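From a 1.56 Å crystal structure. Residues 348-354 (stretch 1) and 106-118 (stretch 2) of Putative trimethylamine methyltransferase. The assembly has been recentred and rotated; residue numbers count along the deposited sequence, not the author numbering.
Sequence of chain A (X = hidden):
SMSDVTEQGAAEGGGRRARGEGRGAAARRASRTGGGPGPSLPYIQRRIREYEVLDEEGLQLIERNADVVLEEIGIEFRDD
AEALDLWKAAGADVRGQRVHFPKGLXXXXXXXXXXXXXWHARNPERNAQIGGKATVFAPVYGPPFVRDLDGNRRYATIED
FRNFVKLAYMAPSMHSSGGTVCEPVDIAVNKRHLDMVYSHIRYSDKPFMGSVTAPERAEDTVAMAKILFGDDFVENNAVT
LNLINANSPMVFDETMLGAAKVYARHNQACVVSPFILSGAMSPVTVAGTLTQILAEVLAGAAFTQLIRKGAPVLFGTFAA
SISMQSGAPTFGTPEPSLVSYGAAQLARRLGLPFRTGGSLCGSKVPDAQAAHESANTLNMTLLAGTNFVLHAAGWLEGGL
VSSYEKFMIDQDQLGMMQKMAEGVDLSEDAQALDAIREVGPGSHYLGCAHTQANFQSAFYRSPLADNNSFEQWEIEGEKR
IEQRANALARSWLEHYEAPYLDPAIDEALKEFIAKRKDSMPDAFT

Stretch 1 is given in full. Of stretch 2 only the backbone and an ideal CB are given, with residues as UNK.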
# COMPACT_ATOMS: atom_id res chain seq x y z
N ARG A 348 17.99 -7.75 9.20
CA ARG A 348 18.27 -9.12 8.70
C ARG A 348 19.77 -9.35 8.71
O ARG A 348 20.24 -10.43 9.07
CB ARG A 348 17.67 -9.36 7.32
CG ARG A 348 16.14 -9.58 7.33
CD ARG A 348 15.63 -9.96 5.95
NE ARG A 348 15.62 -8.86 4.98
CZ ARG A 348 14.66 -7.94 4.87
NH1 ARG A 348 13.60 -7.95 5.65
NH2 ARG A 348 14.79 -6.99 3.95
N ARG A 349 20.54 -8.33 8.33
CA ARG A 349 21.99 -8.46 8.29
C ARG A 349 22.60 -8.51 9.68
O ARG A 349 23.58 -9.26 9.89
CB ARG A 349 22.62 -7.33 7.49
CG ARG A 349 22.30 -7.38 6.00
CD ARG A 349 22.48 -6.04 5.36
NE ARG A 349 23.86 -5.57 5.31
CZ ARG A 349 24.69 -5.83 4.29
NH1 ARG A 349 24.31 -6.56 3.24
NH2 ARG A 349 25.90 -5.31 4.32
N LEU A 350 21.98 -7.84 10.64
CA LEU A 350 22.38 -7.92 12.04
C LEU A 350 22.02 -9.26 12.67
O LEU A 350 22.73 -9.74 13.56
CB LEU A 350 21.83 -6.74 12.82
CG LEU A 350 22.25 -6.64 14.28
CD1 LEU A 350 23.75 -6.67 14.50
CD2 LEU A 350 21.68 -5.36 14.84
N GLY A 351 20.98 -9.92 12.19
CA GLY A 351 20.50 -11.19 12.70
C GLY A 351 19.46 -11.14 13.80
O GLY A 351 19.41 -12.05 14.61
N LEU A 352 18.70 -10.04 13.88
CA LEU A 352 17.65 -9.92 14.88
C LEU A 352 16.29 -9.84 14.22
O LEU A 352 16.13 -9.20 13.17
CB LEU A 352 17.83 -8.64 15.72
CG LEU A 352 19.16 -8.50 16.47
CD1 LEU A 352 19.18 -7.20 17.25
CD2 LEU A 352 19.43 -9.70 17.34
N PRO A 353 15.28 -10.48 14.85
CA PRO A 353 13.92 -10.22 14.36
C PRO A 353 13.56 -8.73 14.40
O PRO A 353 14.07 -8.00 15.24
CB PRO A 353 13.04 -11.02 15.33
CG PRO A 353 13.95 -11.97 16.00
CD PRO A 353 15.29 -11.30 16.07
N PHE A 354 12.72 -8.30 13.46
CA PHE A 354 12.50 -6.89 13.16
C PHE A 354 11.04 -6.51 13.49
O PHE A 354 10.11 -7.23 13.16
CB PHE A 354 12.80 -6.68 11.66
CG PHE A 354 12.59 -5.29 11.21
CD1 PHE A 354 13.30 -4.26 11.77
CD2 PHE A 354 11.68 -5.02 10.22
CE1 PHE A 354 13.10 -2.94 11.35
CE2 PHE A 354 11.46 -3.73 9.79
CZ PHE A 354 12.19 -2.68 10.34
N UNK A 106 29.40 -4.10 19.63
CA UNK A 106 27.96 -4.42 19.76
C UNK A 106 27.55 -5.56 18.86
O UNK A 106 26.88 -6.48 19.28
CB UNK A 106 27.10 -3.19 19.44
N UNK A 107 28.01 -5.53 17.62
CA UNK A 107 27.68 -6.59 16.70
C UNK A 107 28.22 -7.95 17.18
O UNK A 107 27.53 -8.97 17.09
CB UNK A 107 28.23 -6.26 15.31
N UNK A 108 29.44 -7.99 17.71
CA UNK A 108 29.99 -9.22 18.28
C UNK A 108 29.20 -9.72 19.47
O UNK A 108 28.91 -10.91 19.58
CB UNK A 108 31.45 -9.00 18.70
N UNK A 109 28.83 -8.81 20.37
CA UNK A 109 28.02 -9.19 21.53
C UNK A 109 26.69 -9.77 21.11
O UNK A 109 26.15 -10.63 21.77
CB UNK A 109 27.79 -7.98 22.44
N UNK A 110 26.15 -9.28 20.00
CA UNK A 110 24.86 -9.76 19.52
C UNK A 110 24.90 -11.12 18.84
O UNK A 110 23.85 -11.68 18.54
CB UNK A 110 24.27 -8.74 18.55
N UNK A 111 26.09 -11.69 18.68
CA UNK A 111 26.16 -13.03 18.14
C UNK A 111 25.44 -14.08 18.94
O UNK A 111 25.04 -15.12 18.39
CB UNK A 111 27.63 -13.44 18.00
N UNK A 112 25.29 -13.85 20.23
CA UNK A 112 24.52 -14.74 21.08
C UNK A 112 23.01 -14.58 21.02
O UNK A 112 22.29 -15.40 21.58
CB UNK A 112 24.97 -14.55 22.53
N UNK A 113 22.50 -13.53 20.38
CA UNK A 113 21.07 -13.29 20.36
C UNK A 113 20.44 -14.23 19.33
O UNK A 113 21.01 -14.45 18.27
CB UNK A 113 20.76 -11.83 20.04
N UNK A 114 19.28 -14.82 19.64
CA UNK A 114 18.64 -15.73 18.66
C UNK A 114 18.08 -14.99 17.45
O UNK A 114 17.46 -13.94 17.60
CB UNK A 114 17.51 -16.52 19.33
N UNK A 115 18.33 -15.53 16.24
CA UNK A 115 17.74 -14.98 15.03
C UNK A 115 16.26 -15.15 15.02
O UNK A 115 15.57 -14.35 14.40
CB UNK A 115 18.34 -15.63 13.78
N UNK A 116 15.77 -16.21 15.65
CA UNK A 116 14.35 -16.46 15.77
C UNK A 116 14.07 -17.23 17.04
O UNK A 116 14.95 -17.94 17.53
CB UNK A 116 13.82 -17.22 14.55
N UNK A 117 12.85 -17.11 17.55
CA UNK A 117 12.44 -17.79 18.75
C UNK A 117 10.93 -17.89 18.81
O UNK A 117 10.25 -17.14 18.09
CB UNK A 117 12.98 -17.07 19.99
N UNK A 118 10.42 -18.77 19.68
CA UNK A 118 8.98 -18.89 19.86
C UNK A 118 8.49 -17.97 20.98
O UNK A 118 9.07 -17.92 22.08
CB UNK A 118 8.60 -20.34 20.16

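Position 106 lies in helical backbone, its CA-to-CB bond sideways to stretch 1 and no atom of that stretch near the ideal CB, so it is hardly restricted; it is Cys106. At position 107 the bond again runs sideways, with the ideal CB 4.6 Å from Leu350 CD1. A long side chain could extend along Leu350 towards the backbone carbonyl of Arg349, which favours a donor; Lys, Arg or Gln would suit. The residue is Arg107. Leu350 CD1 sits over one face of its guanidinium, 3.6 Å from Arg107 NH1, while water 1 accepts from Arg107 NH1 (2.9 Å) and donates to Arg349 O (3.0 Å), linking the two where they do not bond directly.

Positions 108 and 109 are helical and out of reach of stretch 1, which leaves the choice open; they are Glu108 and Leu109.

Position 110 points toward stretch 1, its ideal CB 4.6 Å from Leu350 CD1 and 5.1 Å from Leu352 CD2. Between two leucines a mid-sized apolar chain is expected: Leu, Ile, Met or Val. Leu110 reaches both, its CD1 lying 4.0 Å from Leu350 CD1 and its CD2 4.3 Å from Leu352 CD2.

Position 111 points away and 112 is out of reach, so many residues would serve. Lys111 turns back to its own stretch in a salt bridge with Glu108, whose hydrogen bond is weak; the other is Thr112.

Position 113 points toward Leu352, with the ideal CB already 3.7 Å from Leu352 CD2. Little room remains in that direction, and a small residue such as Ala or Ser fits best. Ala113 makes this apolar contact with its methyl group.

At 114 the bond points away, and phi of -71° is compatible with proline among others; it is Pro114.

Position 115 is sideways, its ideal CB 3.8 Å from Gly351 O, and its CA makes a CA-H...O contact with that oxygen (3.4 Å). A long polar chain could run past the glycine towards the carbonyls at the helix end; Lys, Arg or Gln is plausible. Lys115 follows this course beside Gly351, and water 4 weakly accepts from Lys115 NZ (3.4 Å) and donates to Arg348 O (3.0 Å).

Position 116, sideways and 5.4 Å from Pro353 CG at its ideal CB, is loosely constrained; it is Asp116. At 117 an extended backbone and a sideways bond would let a large apolar chain reach Pro353. Phe117 does so, CE1 lying 4.2 Å from Pro353 CG. Position 118, out of reach, is Thr118.

Stretch 2 (106-118) CRELLKTAPKDFT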
# COMPACT_ATOMS: atom_id res chain seq x y z
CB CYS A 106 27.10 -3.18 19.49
SG CYS A 106 27.28 -1.88 20.74
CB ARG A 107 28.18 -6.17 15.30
CG ARG A 107 27.59 -6.89 14.16
CD ARG A 107 28.02 -6.25 12.84
NE ARG A 107 27.37 -4.96 12.52
CZ ARG A 107 26.21 -4.81 11.87
NH1 ARG A 107 25.51 -5.86 11.46
NH2 ARG A 107 25.76 -3.59 11.61
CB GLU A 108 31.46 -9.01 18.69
CG GLU A 108 32.22 -10.28 19.10
CD GLU A 108 32.52 -11.25 17.94
OE1 GLU A 108 32.25 -10.93 16.75
OE2 GLU A 108 33.04 -12.37 18.22
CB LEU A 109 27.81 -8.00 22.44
CG LEU A 109 29.03 -7.53 23.25
CD1 LEU A 109 28.82 -6.14 23.84
CD2 LEU A 109 29.41 -8.55 24.30
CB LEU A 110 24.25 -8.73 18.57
CG LEU A 110 23.59 -7.61 19.38
CD1 LEU A 110 23.29 -6.40 18.50
CD2 LEU A 110 22.32 -8.08 20.07
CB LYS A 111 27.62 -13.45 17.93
CG LYS A 111 28.24 -12.67 16.80
CD LYS A 111 29.68 -13.04 16.74
CE LYS A 111 30.22 -12.95 15.34
NZ LYS A 111 31.50 -13.68 15.36
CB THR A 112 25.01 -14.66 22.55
OG1 THR A 112 25.00 -13.31 22.99
CG2 THR A 112 26.38 -15.20 22.69
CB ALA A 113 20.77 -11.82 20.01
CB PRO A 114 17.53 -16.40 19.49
CG PRO A 114 17.20 -15.35 20.53
CD PRO A 114 18.51 -14.73 20.90
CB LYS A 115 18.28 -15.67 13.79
CG LYS A 115 19.69 -15.28 13.42
CD LYS A 115 19.84 -15.44 11.89
CE LYS A 115 21.25 -15.57 11.38
NZ LYS A 115 22.32 -14.98 12.22
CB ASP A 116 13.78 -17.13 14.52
CG ASP A 116 14.40 -18.42 14.24
OD1 ASP A 116 15.43 -18.46 13.53
OD2 ASP A 116 13.93 -19.42 14.78
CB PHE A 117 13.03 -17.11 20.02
CG PHE A 117 12.53 -15.69 20.23
CD1 PHE A 117 13.17 -14.62 19.65
CD2 PHE A 117 11.40 -15.44 20.99
CE1 PHE A 117 12.69 -13.33 19.81
CE2 PHE A 117 10.93 -14.16 21.14
CZ PHE A 117 11.57 -13.11 20.55
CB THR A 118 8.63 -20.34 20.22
OG1 THR A 118 9.13 -21.22 19.20
CG2 THR A 118 7.14 -20.50 20.36
O HOH W 1 26.00 -8.69 11.64
O HOH W 2 23.31 -11.04 15.83
O HOH W 3 21.47 -13.30 15.86
O HOH W 4 22.05 -12.69 9.71
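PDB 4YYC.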